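Local coordinates for protein rifin (Plasmodium falciparum, PDB 7JZI) that is a variant surface antigen of the malaria parasite that probably presents its helical variable region to host immune proteins, at residues M98-Q101 / K102-I105; D64-M67 / N68-S72; G19-H22 / G23-V27. One frame throughout, in Å; residues are numbered along the deposited sequence.

Contact 1 of 3, residues M98-Q101 / K102-I105; sequences MVKQ and KDAI. With PT (platinum (II) ion), chain E.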
loop_
_atom_site.group_PDB
_atom_site.type_symbol
_atom_site.label_atom_id
_atom_site.label_comp_id
_atom_site.label_asym_id
_atom_site.label_seq_id
_atom_site.Cartn_x
_atom_site.Cartn_y
_atom_site.Cartn_z
ATOM N N MET B 98 -10.482 9.574 0.373
ATOM C CA MET B 98 -9.329 8.782 -0.025
ATOM C C MET B 98 -8.132 9.211 0.804
ATOM O O MET B 98 -7.985 10.387 1.153
ATOM C CB MET B 98 -8.984 8.917 -1.510
ATOM C CG MET B 98 -8.470 7.575 -2.031
ATOM S SD MET B 98 -7.565 7.416 -3.600
ATOM C CE MET B 98 -8.607 8.222 -4.805
ATOM N N VAL B 99 -7.276 8.249 1.118
ATOM C CA VAL B 99 -6.057 8.502 1.866
ATOM C C VAL B 99 -4.928 7.802 1.129
ATOM O O VAL B 99 -4.953 6.577 0.978
ATOM C CB VAL B 99 -6.164 8.028 3.326
ATOM C CG1 VAL B 99 -6.746 6.630 3.401
ATOM C CG2 VAL B 99 -4.791 8.081 3.992
ATOM N N LYS B 100 -3.964 8.572 0.635
ATOM C CA LYS B 100 -2.931 7.989 -0.207
ATOM C C LYS B 100 -1.940 7.186 0.624
ATOM O O LYS B 100 -1.542 7.595 1.719
ATOM C CB LYS B 100 -2.182 9.078 -0.979
ATOM C CG LYS B 100 -3.046 9.922 -1.914
ATOM C CD LYS B 100 -3.488 9.081 -3.111
ATOM C CE LYS B 100 -4.832 9.509 -3.681
ATOM N NZ LYS B 100 -5.198 8.632 -4.829
ATOM N N GLN B 101 -1.560 6.015 0.126
ATOM C CA GLN B 101 -0.654 5.140 0.906
ATOM C C GLN B 101 0.667 5.870 1.130
ATOM O O GLN B 101 1.121 5.912 2.276
ATOM C CB GLN B 101 -0.480 3.810 0.180
ATOM C CG GLN B 101 0.437 2.822 0.876
ATOM C CD GLN B 101 0.430 1.528 0.106
ATOM O OE1 GLN B 101 1.468 0.927 -0.146
ATOM N NE2 GLN B 101 -0.751 1.109 -0.309
ATOM N N LYS B 102 1.250 6.429 0.073
ATOM C CA LYS B 102 2.552 7.060 0.237
ATOM C C LYS B 102 2.499 8.147 1.298
ATOM O O LYS B 102 3.453 8.311 2.066
ATOM C CB LYS B 102 3.025 7.614 -1.111
ATOM C CG LYS B 102 4.299 8.462 -1.114
ATOM C CD LYS B 102 4.008 9.950 -1.009
ATOM C CE LYS B 102 5.278 10.761 -1.190
ATOM N NZ LYS B 102 6.011 10.957 0.085
ATOM N N ASP B 103 1.380 8.865 1.389
ATOM C CA ASP B 103 1.268 9.898 2.410
ATOM C C ASP B 103 1.223 9.283 3.802
ATOM O O ASP B 103 1.870 9.788 4.726
ATOM C CB ASP B 103 0.038 10.765 2.154
ATOM C CG ASP B 103 0.294 11.840 1.116
ATOM O OD1 ASP B 103 1.475 12.197 0.899
ATOM O OD2 ASP B 103 -0.686 12.324 0.512
ATOM N N ALA B 104 0.501 8.170 3.963
ATOM C CA ALA B 104 0.452 7.501 5.259
ATOM C C ALA B 104 1.818 6.952 5.650
ATOM O O ALA B 104 2.224 7.046 6.816
ATOM C CB ALA B 104 -0.587 6.382 5.231
ATOM N N ILE B 105 2.552 6.397 4.684
ATOM C CA ILE B 105 3.885 5.885 4.976
ATOM C C ILE B 105 4.804 7.023 5.396
ATOM O O ILE B 105 5.569 6.906 6.364
ATOM C CB ILE B 105 4.430 5.122 3.754
ATOM C CG1 ILE B 105 3.504 3.957 3.405
ATOM C CG2 ILE B 105 5.823 4.600 4.018
ATOM C CD1 ILE B 105 4.058 3.033 2.355
HETATM PT PT PT E . -7.044 9.941 -4.627
#
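K100 faces two ways: its CB lies 3.9 Å from D103 OD2, while NZ goes off in the other direction and binds a platinum ion at 2.3 Å. M98 is the other protein residue of the site, its SD making a longer approach, 2.8 Å from the platinum; at this resolution the detailed geometry round the ion is doubtful. The lysine's first torsion (chi1 -60°) sets CG anti to its carbonyl carbon and so starts the chain toward the metal, and a bend at the second (chi2 -71°) turns it on to the ion. Near its root, D103 OD2 comes at a slant against K100 CB, carboxylate oxygen against aliphatic carbon.

Behind the metal ligands comes the start of helix 101-127. K100 is its N-cap residue and acts through its backbone: K100 O accepts the N-H of A104 at 3.1 Å, and Q101 O takes that of I105 at 2.8 Å. Q101 CG stays anti to the backbone N (chi1 180°), and its extended chain lies beside I105, pointing the same way, with Q101 CG 3.9 Å from I105 CD1. Further out, Q101 is buried against M67 and N68 of helix 56-70 and R85 of helix 84-88. M98 and Q101 each pack on an aromatic side chain of another protein's chain.

Platinum is a soft metal that favours sulfur; if the lysine amine is truly coordinated, it would have to be neutral, and the ion is more likely a crystallographic heavy atom than a natural cofactor.

Contact 2 of 3, residues D64-M67 / N68-S72; sequences DTEM and NEVCS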
loop_
_atom_site.group_PDB
_atom_site.type_symbol
_atom_site.label_atom_id
_atom_site.label_comp_id
_atom_site.label_asym_id
_atom_site.label_seq_id
_atom_site.Cartn_x
_atom_site.Cartn_y
_atom_site.Cartn_z
ATOM N N ASP B 64 6.309 2.348 -0.833
ATOM C CA ASP B 64 5.023 2.395 -1.509
ATOM C C ASP B 64 5.062 1.536 -2.764
ATOM O O ASP B 64 4.251 0.613 -2.918
ATOM C CB ASP B 64 4.642 3.835 -1.845
ATOM C CG ASP B 64 3.215 3.952 -2.363
ATOM O OD1 ASP B 64 2.478 2.940 -2.325
ATOM O OD2 ASP B 64 2.830 5.046 -2.828
ATOM N N THR B 65 6.052 1.771 -3.637
ATOM C CA THR B 65 6.095 1.043 -4.902
ATOM C C THR B 65 6.061 -0.451 -4.644
ATOM O O THR B 65 5.135 -1.148 -5.084
ATOM C CB THR B 65 7.340 1.417 -5.719
ATOM O OG1 THR B 65 8.435 0.577 -5.342
ATOM C CG2 THR B 65 7.718 2.870 -5.516
ATOM N N GLU B 66 6.996 -0.935 -3.823
ATOM C CA GLU B 66 7.039 -2.363 -3.564
ATOM C C GLU B 66 5.724 -2.849 -2.986
ATOM O O GLU B 66 5.157 -3.834 -3.479
ATOM C CB GLU B 66 8.175 -2.703 -2.613
ATOM C CG GLU B 66 8.333 -4.193 -2.403
ATOM C CD GLU B 66 9.770 -4.625 -2.500
ATOM O OE1 GLU B 66 10.630 -3.724 -2.526
ATOM O OE2 GLU B 66 10.037 -5.850 -2.531
ATOM N N MET B 67 5.172 -2.121 -2.006
ATOM C CA MET B 67 3.956 -2.613 -1.374
ATOM C C MET B 67 2.839 -2.726 -2.395
ATOM O O MET B 67 2.158 -3.759 -2.454
ATOM C CB MET B 67 3.555 -1.707 -0.209
ATOM C CG MET B 67 2.656 -2.391 0.811
ATOM S SD MET B 67 2.228 -1.389 2.257
ATOM C CE MET B 67 3.795 -0.612 2.610
ATOM N N ASN B 68 2.765 -1.737 -3.280
ATOM C CA ASN B 68 1.720 -1.741 -4.329
ATOM C C ASN B 68 1.888 -3.029 -5.140
ATOM O O ASN B 68 0.871 -3.688 -5.379
ATOM C CB ASN B 68 1.722 -0.459 -5.158
ATOM C CG ASN B 68 1.179 0.735 -4.406
ATOM O OD1 ASN B 68 1.230 1.857 -4.901
ATOM N ND2 ASN B 68 0.656 0.507 -3.215
ATOM N N GLU B 69 3.112 -3.370 -5.560
ATOM C CA GLU B 69 3.290 -4.559 -6.383
ATOM C C GLU B 69 2.945 -5.826 -5.620
ATOM O O GLU B 69 2.356 -6.750 -6.191
ATOM C CB GLU B 69 4.720 -4.668 -6.908
ATOM C CG GLU B 69 4.860 -5.773 -7.939
ATOM C CD GLU B 69 6.292 -6.157 -8.229
ATOM O OE1 GLU B 69 7.172 -5.289 -8.083
ATOM O OE2 GLU B 69 6.542 -7.331 -8.579
ATOM N N VAL B 70 3.291 -5.896 -4.332
ATOM C CA VAL B 70 3.195 -7.186 -3.658
ATOM C C VAL B 70 1.854 -7.384 -2.972
ATOM O O VAL B 70 1.549 -8.499 -2.531
ATOM C CB VAL B 70 4.318 -7.409 -2.628
ATOM C CG1 VAL B 70 5.623 -7.810 -3.319
ATOM C CG2 VAL B 70 4.492 -6.202 -1.736
ATOM N N CYS B 71 1.040 -6.341 -2.965
ATOM C CA CYS B 71 -0.230 -6.425 -2.215
ATOM C C CYS B 71 -1.379 -6.261 -3.212
ATOM O O CYS B 71 -2.519 -6.153 -2.765
ATOM C CB CYS B 71 -0.249 -5.428 -1.067
ATOM S SG CYS B 71 0.900 -5.842 0.268
ATOM N N SER B 72 -1.079 -6.246 -4.512
ATOM C CA SER B 72 -2.096 -6.035 -5.523
ATOM C C SER B 72 -3.067 -7.210 -5.555
ATOM O O SER B 72 -2.780 -8.307 -5.068
ATOM C CB SER B 72 -1.449 -5.846 -6.895
ATOM O OG SER B 72 -1.335 -7.085 -7.565
#
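D64 brings one carboxylate oxygen obliquely against the outer O/N side of the amide of N68, one helical turn on. D64 OD1 is tilted from the amide plane and nearly equidistant from its two ends, 3.1 Å from N68 OD1 and 3.2 Å from N68 ND2; the carboxylate and amide planes are 82° apart. The two oxygens are both acceptors and ND2 is badly angled, so no hydrogen bond forms, and at this resolution the short distances carry little weight. Both side chains also lean on Q101 of helix 101-127, and N68 on R85.

Beneath them runs regular alpha-helical bonding: N68 N to D64 O at 2.8 Å, E69 N to T65 O at 3.0 Å and V70 N to E66 O at 2.9 Å. This is the C-terminal part of helix 56-70 in the rifin fold, and the pattern slackens there, M67 O taking weak bonds from both V70 N and C71 N.

On the buried side M67 CG meets C71 SG at 3.9 Å. M67 CG is roughly anti to the backbone N (chi1 -158°), which carries the thioether chain outward from the helix toward I81 and R85. C71 SG is joined in a disulfide to C82, tying the end of this helix to the chain just ahead of helix 84-88. E66 points elsewhere: its OE1 is hydrogen-bonded to S41 OG, and its side chain touches L39.

Contact 3 of 3, residues G19-H22 / G23-V27; sequences GDIH and GMKIV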
loop_
_atom_site.group_PDB
_atom_site.type_symbol
_atom_site.label_atom_id
_atom_site.label_comp_id
_atom_site.label_asym_id
_atom_site.label_seq_id
_atom_site.Cartn_x
_atom_site.Cartn_y
_atom_site.Cartn_z
ATOM N N GLY B 19 24.967 10.232 18.864
ATOM C CA GLY B 19 23.634 10.622 18.449
ATOM C C GLY B 19 23.193 9.957 17.164
ATOM O O GLY B 19 22.022 9.611 17.024
ATOM N N ASP B 20 24.121 9.711 16.238
ATOM C CA ASP B 20 23.757 8.976 15.028
ATOM C C ASP B 20 23.366 7.541 15.357
ATOM O O ASP B 20 22.276 7.066 14.978
ATOM C CB ASP B 20 24.923 8.985 14.040
ATOM C CG ASP B 20 25.014 10.272 13.254
ATOM O OD1 ASP B 20 24.127 11.135 13.411
ATOM O OD2 ASP B 20 25.984 10.418 12.480
ATOM N N ILE B 21 24.248 6.837 16.078
ATOM C CA ILE B 21 23.967 5.436 16.373
ATOM C C ILE B 21 22.695 5.287 17.188
ATOM O O ILE B 21 21.928 4.350 16.976
ATOM C CB ILE B 21 25.165 4.748 17.067
ATOM C CG1 ILE B 21 25.546 5.424 18.394
ATOM C CG2 ILE B 21 26.345 4.683 16.129
ATOM C CD1 ILE B 21 24.899 4.834 19.642
ATOM N N HIS B 22 22.438 6.177 18.126
ATOM C CA HIS B 22 21.214 6.021 18.883
ATOM C C HIS B 22 19.992 6.496 18.109
ATOM O O HIS B 22 18.908 5.950 18.314
ATOM C CB HIS B 22 21.390 6.614 20.284
ATOM C CG HIS B 22 20.193 6.470 21.174
ATOM N ND1 HIS B 22 19.095 5.704 20.863
ATOM C CD2 HIS B 22 20.002 6.832 22.461
ATOM C CE1 HIS B 22 18.219 5.740 21.842
ATOM N NE2 HIS B 22 18.756 6.412 22.839
ATOM N N GLY B 23 20.089 7.567 17.314
ATOM C CA GLY B 23 18.930 7.995 16.551
ATOM C C GLY B 23 18.430 6.951 15.573
ATOM O O GLY B 23 17.244 6.941 15.237
ATOM N N MET B 24 19.318 6.077 15.078
ATOM C CA MET B 24 18.838 5.048 14.151
ATOM C C MET B 24 18.038 3.911 14.803
ATOM O O MET B 24 17.194 3.311 14.123
ATOM C CB MET B 24 19.988 4.460 13.343
ATOM C CG MET B 24 19.474 3.843 12.040
ATOM S SD MET B 24 20.718 3.425 10.820
ATOM C CE MET B 24 20.597 1.647 10.904
ATOM N N LYS B 25 18.330 3.528 16.055
ATOM C CA LYS B 25 17.668 2.349 16.631
ATOM C C LYS B 25 16.145 2.512 16.757
ATOM O O LYS B 25 15.381 1.604 16.378
ATOM C CB LYS B 25 18.291 1.994 17.984
ATOM C CG LYS B 25 19.785 2.233 18.038
ATOM C CD LYS B 25 20.421 1.331 19.074
ATOM C CE LYS B 25 21.877 1.649 19.248
ATOM N NZ LYS B 25 22.100 2.710 20.222
ATOM N N ILE B 26 15.681 3.629 17.325
ATOM C CA ILE B 26 14.240 3.847 17.425
ATOM C C ILE B 26 13.579 3.766 16.043
ATOM O O ILE B 26 12.470 3.229 15.892
ATOM C CB ILE B 26 13.944 5.159 18.189
ATOM C CG1 ILE B 26 14.542 6.407 17.526
ATOM C CG2 ILE B 26 14.359 5.089 19.678
ATOM C CD1 ILE B 26 14.336 7.682 18.450
ATOM N N VAL B 27 14.237 4.279 15.004
ATOM C CA VAL B 27 13.561 4.203 13.714
ATOM C C VAL B 27 13.684 2.817 13.083
ATOM O O VAL B 27 12.830 2.438 12.274
ATOM C CB VAL B 27 14.055 5.297 12.742
ATOM C CG1 VAL B 27 13.924 6.705 13.351
ATOM C CG2 VAL B 27 15.476 5.057 12.273
#
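K25 folds back along the preceding turn and lies beside I21, both side chains pointing the same way. Its CB is 4.0 Å from H22 O. The next atom, CG, comes closest to the backbone, 3.2 Å from I21 O, and it is placed there by the first torsion (chi1 -36°), which sets CG beside the lysine's own N. CD passes the same carbonyl more distantly, and CE approaches it again at 3.5 Å. A bend at the last torsion then brings NZ to 3.6 Å from both I21 CD1, the methyl end of the isoleucine, and I21 O, with H22 CB near by at 4.0 Å. The imidazole of H22 is near without touching the ammonium group; if it were protonated, the two charges would probably disfavour each other.

The backbone beneath is not uniform. G23 N donates to G19 O at 2.8 Å and M24 N to D20 O at 3.1 Å, the expected alpha-helical bonds. At the next step K25 N makes instead a weak bond to H22 O, three residues back, and within these two segments the carbonyl of I21 faces the lysine's CG, CE and NZ.

Other faces of this turn are turned inward. M24 packs on F47 and V48 of helix 43-50 and on Y53, while H22 meets L123 and V27 meets A116. As the numbers rise on one helix they fall on the other, the pattern of an antiparallel helix pair: helices 8-33 and 101-127 are the long arms of this helical bundle.

In the fold
Contacts 1 and 2 are neighbours at one end of the chain, their centres about 13 Å apart. They meet where Q101 and K102 touch D64, joining the start of helix 101-127 to the last turns of helix 56-70. Contact 3 lies on the opposite side of the chain's centre, about 25 Å from contact 1 and 27 Å from contact 2, centre to centre; its side chains pack on the later part of helix 101-127, whose start holds contact 1. All three are partly buried. Sulfur marks the first two, at a metal site in one and in a disulfide in the other, and both come within reach of another protein's chain; contact 3, within a long helix, has neither feature.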